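Local coordinates for protein putative carbohydrate-active enzyme (Uncultured organism, PDB 5WH8) that probably hydrolyses O-glycosidic bonds in cellulose or related polysaccharides, this chain being the glycoside hydrolase family 5 cellulase module of a longer, multi-modular protein, at residues Ala40-Cys45 with Ser272-Pro277; Ile106-Leu111 with Pro127-Met132; Tyr131-His136 with Pro169-Asn174. One frame throughout, in Å; residues are numbered along the deposited sequence.

Contact 1 (Ala40-Cys45 with Ser272-Pro277); sequences AWFPKC and SFADKP
The F42 ring lies across the methyl group of A274, whose CB sits 4.2 Å from the ring centroid. The line joining them is 11° off the ring normal, which identifies a CH-pi contact over the face. The CB of F42 points toward 272-277, and chi1 of -60° sets CG anti to the carbonyl carbon, beside the backbone N. The far end of the ring then meets the start of the K276 side chain, with CZ 3.5 Å from K276 CB, and the two side chains cross at about a right angle. D275 comes in obliquely, its OD1 3.8 Å from F42 CD1 and its carboxylate plane turned 73° from the ring. The same OD1 lies 3.9 Å from C45 SG, while OD2 of D275 is hydrogen-bonded to S288 OG. C45 SG also rests on the backbone at A274 CA. Deeper in, the carbonyl oxygen of C45 lies in the plane of the F273 ring, at its edge, 3.4 Å from CE2; S50 OG is hydrogen-bonded to that oxygen. The 42-45 turn is held by C45 N bonding to F42 O at 2.9 Å. The contact buries the backbone N atoms of D275 and K276, neither with a partner in the model. Sequence-distant loops are joined here: the one after strand 32-36 packs on the residues that leave strand 268-273. These are the first and eighth strands of the parallel barrel, so the contact lies just beyond the seam where they close the (beta/alpha)8 TIM barrel, a seam made by backbone bonds such as F273 with S35.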
loop_
_atom_site.group_PDB
_atom_site.type_symbol
_atom_site.label_atom_id
_atom_site.label_comp_id
_atom_site.label_asym_id
_atom_site.label_seq_id
_atom_site.Cartn_x
_atom_site.Cartn_y
_atom_site.Cartn_z
ATOM N N ALA A 40 12.936 0.639 9.365
ATOM C CA ALA A 40 14.148 0.804 10.163
ATOM C C ALA A 40 13.864 1.460 11.518
ATOM O O ALA A 40 14.690 1.432 12.447
ATOM C CB ALA A 40 15.171 1.629 9.389
ATOM N N TRP A 41 12.680 2.047 11.648
ATOM C CA TRP A 41 12.334 2.785 12.848
ATOM C C TRP A 41 11.529 1.967 13.869
ATOM O O TRP A 41 11.618 2.221 15.076
ATOM C CB TRP A 41 11.549 4.036 12.463
ATOM C CG TRP A 41 12.293 4.958 11.546
ATOM C CD1 TRP A 41 13.653 5.026 11.366
ATOM C CD2 TRP A 41 11.727 5.950 10.689
ATOM N NE1 TRP A 41 13.958 6.005 10.450
ATOM C CE2 TRP A 41 12.791 6.574 10.006
ATOM C CE3 TRP A 41 10.414 6.352 10.407
ATOM C CZ2 TRP A 41 12.586 7.595 9.084
ATOM C CZ3 TRP A 41 10.214 7.356 9.479
ATOM C CH2 TRP A 41 11.296 7.979 8.840
ATOM N N PHE A 42 10.726 1.010 13.389
ATOM C CA PHE A 42 9.865 0.180 14.254
ATOM C C PHE A 42 9.991 -1.310 13.945
ATOM O O PHE A 42 8.991 -2.021 13.853
ATOM C CB PHE A 42 8.396 0.618 14.120
ATOM C CG PHE A 42 8.183 2.038 14.513
ATOM C CD1 PHE A 42 8.003 2.373 15.838
ATOM C CD2 PHE A 42 8.240 3.050 13.576
ATOM C CE1 PHE A 42 7.860 3.683 16.214
ATOM C CE2 PHE A 42 8.101 4.351 13.944
ATOM C CZ PHE A 42 7.923 4.677 15.268
ATOM N N PRO A 43 11.233 -1.821 13.827
ATOM C CA PRO A 43 11.342 -3.230 13.431
ATOM C C PRO A 43 10.692 -4.230 14.392
ATOM O O PRO A 43 10.290 -5.276 13.926
ATOM C CB PRO A 43 12.857 -3.465 13.370
ATOM C CG PRO A 43 13.434 -2.422 14.265
ATOM C CD PRO A 43 12.549 -1.219 14.110
ATOM N N LYS A 44 10.568 -3.919 15.680
ATOM C CA LYS A 44 9.920 -4.842 16.604
ATOM C C LYS A 44 8.427 -5.013 16.306
ATOM O O LYS A 44 7.805 -5.988 16.757
ATOM C CB LYS A 44 10.110 -4.367 18.050
ATOM C CG LYS A 44 11.517 -4.554 18.556
ATOM C CD LYS A 44 11.644 -4.147 20.026
ATOM C CE LYS A 44 11.052 -5.190 20.964
ATOM N NZ LYS A 44 11.344 -4.861 22.390
ATOM N N CYS A 45 7.848 -4.070 15.558
ATOM C CA CYS A 45 6.448 -4.142 15.194
ATOM C C CYS A 45 6.138 -5.062 14.000
ATOM O O CYS A 45 4.967 -5.298 13.722
ATOM C CB CYS A 45 5.893 -2.739 14.872
ATOM S SG CYS A 45 5.710 -1.626 16.311
ATOM N N SER A 272 -0.850 4.206 10.701
ATOM C CA SER A 272 0.164 3.157 10.472
ATOM C C SER A 272 0.067 2.151 11.607
ATOM O O SER A 272 -0.439 2.476 12.696
ATOM C CB SER A 272 1.591 3.723 10.430
ATOM O OG SER A 272 1.977 4.106 11.730
ATOM N N PHE A 273 0.578 0.951 11.358
ATOM C CA PHE A 273 0.762 -0.057 12.399
ATOM C C PHE A 273 2.110 0.142 13.063
ATOM O O PHE A 273 3.140 -0.355 12.578
ATOM C CB PHE A 273 0.667 -1.466 11.817
ATOM C CG PHE A 273 0.621 -2.550 12.867
ATOM C CD1 PHE A 273 -0.512 -2.757 13.630
ATOM C CD2 PHE A 273 1.720 -3.357 13.084
ATOM C CE1 PHE A 273 -0.545 -3.778 14.597
ATOM C CE2 PHE A 273 1.688 -4.373 14.028
ATOM C CZ PHE A 273 0.560 -4.582 14.783
ATOM N N ALA A 274 2.100 0.902 14.155
ATOM C CA ALA A 274 3.295 1.292 14.881
ATOM C C ALA A 274 2.820 1.811 16.235
ATOM O O ALA A 274 1.630 2.128 16.378
ATOM C CB ALA A 274 4.070 2.361 14.126
ATOM N N ASP A 275 3.722 1.884 17.217
ATOM C CA ASP A 275 3.364 2.394 18.549
ATOM C C ASP A 275 4.052 3.717 18.879
ATOM O O ASP A 275 4.250 4.038 20.044
ATOM C CB ASP A 275 3.675 1.343 19.624
ATOM C CG ASP A 275 5.149 0.992 19.713
ATOM O OD1 ASP A 275 5.935 1.349 18.812
ATOM O OD2 ASP A 275 5.521 0.323 20.712
ATOM N N LYS A 276 4.402 4.486 17.848
ATOM C CA LYS A 276 4.865 5.867 18.012
ATOM C C LYS A 276 3.801 6.708 18.724
ATOM O O LYS A 276 2.610 6.554 18.449
ATOM C CB LYS A 276 5.196 6.468 16.637
ATOM C CG LYS A 276 5.886 7.821 16.662
ATOM C CD LYS A 276 6.385 8.195 15.289
ATOM C CE LYS A 276 7.091 9.557 15.274
ATOM N NZ LYS A 276 8.068 9.657 16.403
ATOM N N PRO A 277 4.203 7.621 19.634
ATOM C CA PRO A 277 3.188 8.401 20.345
ATOM C C PRO A 277 2.667 9.579 19.511
ATOM O O PRO A 277 2.838 10.751 19.852
ATOM C CB PRO A 277 3.928 8.864 21.627
ATOM C CG PRO A 277 5.336 8.852 21.284
ATOM C CD PRO A 277 5.553 7.818 20.201
#

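Contact 2 (Ile106-Leu111 with Pro127-Met132); sequences IDWHVL and PFWDYM
W108 and F128 both hold CG anti to the backbone N (chi1 -177° for W108), on CB atoms that point toward the other segment, and the two side chains run alongside each other with opposite headings. The CB of W129 points to the side, with CG beside its backbone N, and the end of its indole comes nearer the strand. This is the beta-alpha half of a beta-alpha-beta unit of the TIM barrel: strand and helix run antiparallel, their local axes 11.0 Å apart at closest. The six-membered ring of W108 meets the F128 ring obliquely, the planes 35° apart. W108 CE3 lies over one face of F128, offset toward the rim, 3.6 Å from CD2. M132 CG covers the opposite face, so the phenyl ring is sandwiched. W129 directs its edge toward the face of W108 in an offset edge-to-face pair, with planes at 64°. Together the three rings form an aromatic cluster, extended by Y75, which packs edge-to-face on both W108 and F128. W108 NE1 is satisfied by T121 OG1. W129 NE1, in contrast, is buried with no partner in the model, and packs 3.7 Å from W108 CB. On the other side of the strand, D107 points away from the helix, and H109 ND1 gives its hydrogen to D107 OD2 (2.7 Å) on the syn side of the carboxylate. I106, two residues before W108 on the strand, meets the same helix further along: CG2 touches the edge of F128 at CZ (3.8 Å), and CD1 approaches M132 SD. I106 O lies in the W129 ring plane, at the indole edge, 3.3 Å from CH2.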
loop_
_atom_site.group_PDB
_atom_site.type_symbol
_atom_site.label_atom_id
_atom_site.label_comp_id
_atom_site.label_asym_id
_atom_site.label_seq_id
_atom_site.Cartn_x
_atom_site.Cartn_y
_atom_site.Cartn_z
ATOM N N ILE A 106 4.802 -4.059 -1.732
ATOM C CA ILE A 106 6.190 -3.629 -1.642
ATOM C C ILE A 106 6.212 -2.180 -2.092
ATOM O O ILE A 106 5.994 -1.890 -3.287
ATOM C CB ILE A 106 7.108 -4.510 -2.525
ATOM C CG1 ILE A 106 7.019 -5.974 -2.074
ATOM C CG2 ILE A 106 8.555 -4.003 -2.470
ATOM C CD1 ILE A 106 7.847 -6.956 -2.926
ATOM N N ASP A 107 6.416 -1.270 -1.140
ATOM C CA ASP A 107 6.315 0.178 -1.415
ATOM C C ASP A 107 7.687 0.863 -1.367
ATOM O O ASP A 107 8.330 0.949 -0.310
ATOM C CB ASP A 107 5.318 0.781 -0.405
ATOM C CG ASP A 107 5.494 2.274 -0.168
ATOM O OD1 ASP A 107 5.864 3.042 -1.085
ATOM O OD2 ASP A 107 5.224 2.681 0.995
ATOM N N TRP A 108 8.156 1.300 -2.539
ATOM C CA TRP A 108 9.373 2.115 -2.659
ATOM C C TRP A 108 8.994 3.536 -2.229
ATOM O O TRP A 108 8.410 4.329 -2.997
ATOM C CB TRP A 108 9.898 2.053 -4.092
ATOM C CG TRP A 108 11.187 2.790 -4.379
ATOM C CD1 TRP A 108 11.333 3.945 -5.111
ATOM C CD2 TRP A 108 12.514 2.400 -3.980
ATOM N NE1 TRP A 108 12.665 4.290 -5.196
ATOM C CE2 TRP A 108 13.407 3.360 -4.508
ATOM C CE3 TRP A 108 13.026 1.336 -3.228
ATOM C CZ2 TRP A 108 14.781 3.296 -4.293
ATOM C CZ3 TRP A 108 14.389 1.262 -3.025
ATOM C CH2 TRP A 108 15.253 2.242 -3.543
ATOM N N HIS A 109 9.288 3.838 -0.972
ATOM C CA HIS A 109 8.591 4.919 -0.255
ATOM C C HIS A 109 9.343 6.233 -0.370
ATOM O O HIS A 109 9.965 6.679 0.592
ATOM C CB HIS A 109 8.384 4.508 1.218
ATOM C CG HIS A 109 7.369 5.326 1.983
ATOM N ND1 HIS A 109 6.022 5.036 1.954
ATOM C CD2 HIS A 109 7.506 6.352 2.865
ATOM C CE1 HIS A 109 5.369 5.852 2.762
ATOM N NE2 HIS A 109 6.245 6.667 3.328
ATOM N N VAL A 110 9.279 6.828 -1.567
ATOM C CA VAL A 110 9.839 8.168 -1.819
ATOM C C VAL A 110 9.009 9.220 -1.077
ATOM O O VAL A 110 7.787 9.087 -0.970
ATOM C CB VAL A 110 9.896 8.510 -3.324
ATOM C CG1 VAL A 110 10.646 7.458 -4.098
ATOM C CG2 VAL A 110 8.532 8.708 -3.918
ATOM N N LEU A 111 9.682 10.235 -0.538
ATOM C CA LEU A 111 9.005 11.310 0.161
ATOM C C LEU A 111 9.875 12.574 0.276
ATOM O O LEU A 111 9.639 13.550 -0.435
ATOM C CB LEU A 111 8.567 10.820 1.539
ATOM C CG LEU A 111 7.729 11.764 2.407
ATOM C CD1 LEU A 111 6.429 12.198 1.713
ATOM C CD2 LEU A 111 7.460 11.064 3.716
ATOM N N PRO A 127 17.911 -1.265 -9.778
ATOM C CA PRO A 127 18.330 -2.588 -9.271
ATOM C C PRO A 127 17.399 -3.183 -8.210
ATOM O O PRO A 127 17.233 -4.408 -8.176
ATOM C CB PRO A 127 19.721 -2.335 -8.683
ATOM C CG PRO A 127 19.952 -0.872 -8.746
ATOM C CD PRO A 127 18.975 -0.261 -9.678
ATOM N N PHE A 128 16.774 -2.333 -7.398
ATOM C CA PHE A 128 15.775 -2.800 -6.430
ATOM C C PHE A 128 14.632 -3.502 -7.135
ATOM O O PHE A 128 14.266 -4.622 -6.764
ATOM C CB PHE A 128 15.238 -1.634 -5.609
ATOM C CG PHE A 128 14.136 -2.017 -4.646
ATOM C CD1 PHE A 128 14.430 -2.548 -3.409
ATOM C CD2 PHE A 128 12.802 -1.828 -4.992
ATOM C CE1 PHE A 128 13.403 -2.903 -2.520
ATOM C CE2 PHE A 128 11.765 -2.184 -4.102
ATOM C CZ PHE A 128 12.076 -2.696 -2.871
ATOM N N TRP A 129 14.046 -2.842 -8.128
ATOM C CA TRP A 129 12.870 -3.385 -8.763
ATOM C C TRP A 129 13.217 -4.552 -9.681
ATOM O O TRP A 129 12.410 -5.469 -9.829
ATOM C CB TRP A 129 12.105 -2.285 -9.504
ATOM C CG TRP A 129 11.260 -1.472 -8.536
ATOM C CD1 TRP A 129 11.335 -0.124 -8.280
ATOM C CD2 TRP A 129 10.227 -1.985 -7.669
ATOM N NE1 TRP A 129 10.401 0.223 -7.326
ATOM C CE2 TRP A 129 9.722 -0.902 -6.930
ATOM C CE3 TRP A 129 9.694 -3.258 -7.449
ATOM C CZ2 TRP A 129 8.665 -1.053 -5.990
ATOM C CZ3 TRP A 129 8.677 -3.418 -6.518
ATOM C CH2 TRP A 129 8.179 -2.314 -5.785
ATOM N N ASP A 130 14.427 -4.556 -10.256
ATOM C CA ASP A 130 14.923 -5.716 -11.021
ATOM C C ASP A 130 14.972 -6.940 -10.105
ATOM O O ASP A 130 14.425 -8.001 -10.434
ATOM C CB ASP A 130 16.317 -5.400 -11.593
ATOM C CG ASP A 130 16.758 -6.339 -12.732
ATOM O OD1 ASP A 130 15.970 -7.097 -13.306
ATOM O OD2 ASP A 130 17.957 -6.294 -13.069
ATOM N N TYR A 131 15.600 -6.779 -8.948
ATOM C CA TYR A 131 15.672 -7.855 -7.974
ATOM C C TYR A 131 14.282 -8.303 -7.504
ATOM O O TYR A 131 13.973 -9.498 -7.520
ATOM C CB TYR A 131 16.512 -7.472 -6.759
ATOM C CG TYR A 131 16.450 -8.570 -5.728
ATOM C CD1 TYR A 131 17.219 -9.717 -5.875
ATOM C CD2 TYR A 131 15.559 -8.511 -4.660
ATOM C CE1 TYR A 131 17.135 -10.763 -4.965
ATOM C CE2 TYR A 131 15.466 -9.547 -3.750
ATOM C CZ TYR A 131 16.260 -10.675 -3.906
ATOM O OH TYR A 131 16.201 -11.726 -3.016
ATOM N N MET A 132 13.439 -7.368 -7.069
ATOM C CA MET A 132 12.181 -7.776 -6.444
ATOM C C MET A 132 11.242 -8.485 -7.412
ATOM O O MET A 132 10.556 -9.446 -7.045
ATOM C CB MET A 132 11.466 -6.569 -5.807
ATOM C CG MET A 132 12.133 -6.104 -4.508
ATOM S SD MET A 132 11.992 -7.356 -3.189
ATOM C CE MET A 132 13.241 -6.819 -2.055
#

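Contact 3 (Tyr131-His136 with Pro169-Asn174); sequences YMSAKH and PVIRKN
S133 OG is held by two bonds: N174 ND2 donates to it across the contact at 3.0 Å, and it is also hydrogen-bonded to W129 O, one turn back in its own helix. The first bond is nearly straight, with an N-H...O angle of 171°, and OG lies only 3° out of the N174 amide plane. The joint connects the C-terminal parts of helices 122-135 and 157-172, successive outer helices of the TIM barrel. Packing is close at backbone level, with S133 CA 5.3 Å from I171 CA. S133 OG sits between its backbone N and carbonyl carbon (chi1 56°) and lies 3.5 Å from I171 CA, while its CB touches I171 O at 3.6 Å and I171 CG2 at 3.9 Å. The N174 amide is held by more than the serine: ND2 is probably hydrogen-bonded to D130 OD1 as well, and K173 NZ makes a weak bond to OD1 of N174. Such a network would fix the flip of the amide. At the outer margin, N174 CB packs 3.7 Å from A134 N, and the methyl carbon A134 CB lies 3.9 Å from N174 CG.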
loop_
_atom_site.group_PDB
_atom_site.type_symbol
_atom_site.label_atom_id
_atom_site.label_comp_id
_atom_site.label_asym_id
_atom_site.label_seq_id
_atom_site.Cartn_x
_atom_site.Cartn_y
_atom_site.Cartn_z
ATOM N N TYR A 131 15.600 -6.779 -8.948
ATOM C CA TYR A 131 15.672 -7.855 -7.974
ATOM C C TYR A 131 14.282 -8.303 -7.504
ATOM O O TYR A 131 13.973 -9.498 -7.520
ATOM C CB TYR A 131 16.512 -7.472 -6.759
ATOM C CG TYR A 131 16.450 -8.570 -5.728
ATOM C CD1 TYR A 131 17.219 -9.717 -5.875
ATOM C CD2 TYR A 131 15.559 -8.511 -4.660
ATOM C CE1 TYR A 131 17.135 -10.763 -4.965
ATOM C CE2 TYR A 131 15.466 -9.547 -3.750
ATOM C CZ TYR A 131 16.260 -10.675 -3.906
ATOM O OH TYR A 131 16.201 -11.726 -3.016
ATOM N N MET A 132 13.439 -7.368 -7.069
ATOM C CA MET A 132 12.181 -7.776 -6.444
ATOM C C MET A 132 11.242 -8.485 -7.412
ATOM O O MET A 132 10.556 -9.446 -7.045
ATOM C CB MET A 132 11.466 -6.569 -5.807
ATOM C CG MET A 132 12.133 -6.104 -4.508
ATOM S SD MET A 132 11.992 -7.356 -3.189
ATOM C CE MET A 132 13.241 -6.819 -2.055
ATOM N N SER A 133 11.207 -8.021 -8.658
ATOM C CA SER A 133 10.326 -8.623 -9.648
ATOM C C SER A 133 10.829 -10.000 -10.077
ATOM O O SER A 133 10.017 -10.892 -10.294
ATOM C CB SER A 133 10.145 -7.691 -10.867
ATOM O OG SER A 133 11.376 -7.322 -11.479
ATOM N N ALA A 134 12.145 -10.182 -10.166
ATOM C CA ALA A 134 12.698 -11.517 -10.434
ATOM C C ALA A 134 12.439 -12.470 -9.250
ATOM O O ALA A 134 12.025 -13.604 -9.432
ATOM C CB ALA A 134 14.186 -11.431 -10.721
ATOM N N LYS A 135 12.659 -11.992 -8.033
ATOM C CA LYS A 135 12.514 -12.830 -6.842
ATOM C C LYS A 135 11.071 -13.233 -6.598
ATOM O O LYS A 135 10.803 -14.360 -6.173
ATOM C CB LYS A 135 13.070 -12.102 -5.619
ATOM C CG LYS A 135 13.025 -12.871 -4.300
ATOM C CD LYS A 135 13.952 -14.089 -4.320
ATOM C CE LYS A 135 14.182 -14.638 -2.913
ATOM N NZ LYS A 135 12.918 -15.078 -2.275
ATOM N N HIS A 136 10.141 -12.322 -6.881
ATOM C CA HIS A 136 8.741 -12.546 -6.505
ATOM C C HIS A 136 7.816 -12.788 -7.691
ATOM O O HIS A 136 6.600 -12.738 -7.542
ATOM C CB HIS A 136 8.259 -11.366 -5.644
ATOM C CG HIS A 136 9.021 -11.263 -4.367
ATOM N ND1 HIS A 136 8.939 -12.224 -3.374
ATOM C CD2 HIS A 136 9.947 -10.373 -3.952
ATOM C CE1 HIS A 136 9.769 -11.908 -2.395
ATOM N NE2 HIS A 136 10.395 -10.790 -2.726
ATOM N N PRO A 169 9.319 -1.246 -17.331
ATOM C CA PRO A 169 9.903 -2.285 -18.199
ATOM C C PRO A 169 10.867 -3.234 -17.476
ATOM O O PRO A 169 11.005 -4.404 -17.860
ATOM C CB PRO A 169 10.641 -1.466 -19.272
ATOM C CG PRO A 169 9.883 -0.167 -19.323
ATOM C CD PRO A 169 9.529 0.108 -17.870
ATOM N N VAL A 170 11.544 -2.732 -16.455
ATOM C CA VAL A 170 12.467 -3.539 -15.660
ATOM C C VAL A 170 11.689 -4.581 -14.856
ATOM O O VAL A 170 12.118 -5.729 -14.716
ATOM C CB VAL A 170 13.300 -2.646 -14.728
ATOM C CG1 VAL A 170 14.109 -3.465 -13.740
ATOM C CG2 VAL A 170 14.216 -1.728 -15.549
ATOM N N ILE A 171 10.540 -4.177 -14.336
ATOM C CA ILE A 171 9.679 -5.111 -13.617
ATOM C C ILE A 171 9.051 -6.147 -14.572
ATOM O O ILE A 171 9.069 -7.348 -14.310
ATOM C CB ILE A 171 8.566 -4.337 -12.855
ATOM C CG1 ILE A 171 9.190 -3.560 -11.690
ATOM C CG2 ILE A 171 7.450 -5.294 -12.392
ATOM C CD1 ILE A 171 8.172 -2.661 -10.945
ATOM N N ARG A 172 8.512 -5.673 -15.686
ATOM C CA ARG A 172 7.706 -6.517 -16.562
ATOM C C ARG A 172 8.552 -7.517 -17.355
ATOM O O ARG A 172 8.035 -8.547 -17.776
ATOM C CB ARG A 172 6.871 -5.637 -17.502
ATOM C CG ARG A 172 5.733 -4.885 -16.788
ATOM C CD ARG A 172 4.591 -5.846 -16.464
ATOM N NE ARG A 172 3.627 -5.422 -15.437
ATOM C CZ ARG A 172 2.523 -4.724 -15.666
ATOM N NH1 ARG A 172 2.239 -4.267 -16.887
ATOM N NH2 ARG A 172 1.728 -4.430 -14.649
ATOM N N LYS A 173 9.845 -7.259 -17.515
ATOM C CA LYS A 173 10.694 -8.263 -18.175
ATOM C C LYS A 173 10.831 -9.518 -17.298
ATOM O O LYS A 173 11.065 -10.612 -17.810
ATOM C CB LYS A 173 12.071 -7.694 -18.511
ATOM C CG LYS A 173 13.029 -7.558 -17.370
ATOM C CD LYS A 173 14.424 -7.250 -17.870
ATOM C CE LYS A 173 15.345 -6.858 -16.741
ATOM N NZ LYS A 173 15.744 -8.019 -15.916
ATOM N N ASN A 174 10.685 -9.355 -15.981
ATOM C CA ASN A 174 10.756 -10.466 -15.021
ATOM C C ASN A 174 9.394 -11.032 -14.595
ATOM O O ASN A 174 9.259 -12.242 -14.343
ATOM C CB ASN A 174 11.483 -10.027 -13.754
ATOM C CG ASN A 174 12.921 -9.636 -14.001
ATOM O OD1 ASN A 174 13.640 -10.300 -14.758
ATOM N ND2 ASN A 174 13.358 -8.565 -13.349
#

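Overall arrangement
Contacts 2 and 3 adjoin, their centres 10 Å apart, and share Y131 and M132 on helix 122-135. Contact 2 packs that helix inward on the barrel strand; contact 3 joins it sidelong around the barrel to helix 157-172. They meet where D130 OD1 forms a salt bridge with K173 NZ at 2.8 Å and where W129 CE3 packs 3.9 Å from I171 CD1. Contact 1 is centred 20 Å from contact 2 and 29 Å from contact 3, although its nearest atoms come within about 7 Å of contact 2 and both reach the same barrel sheet. It lies at the strands' C-terminal end, where family 5 enzymes carry their active-site cleft; pentaethylene glycol, probably from crystallisation, binds K276.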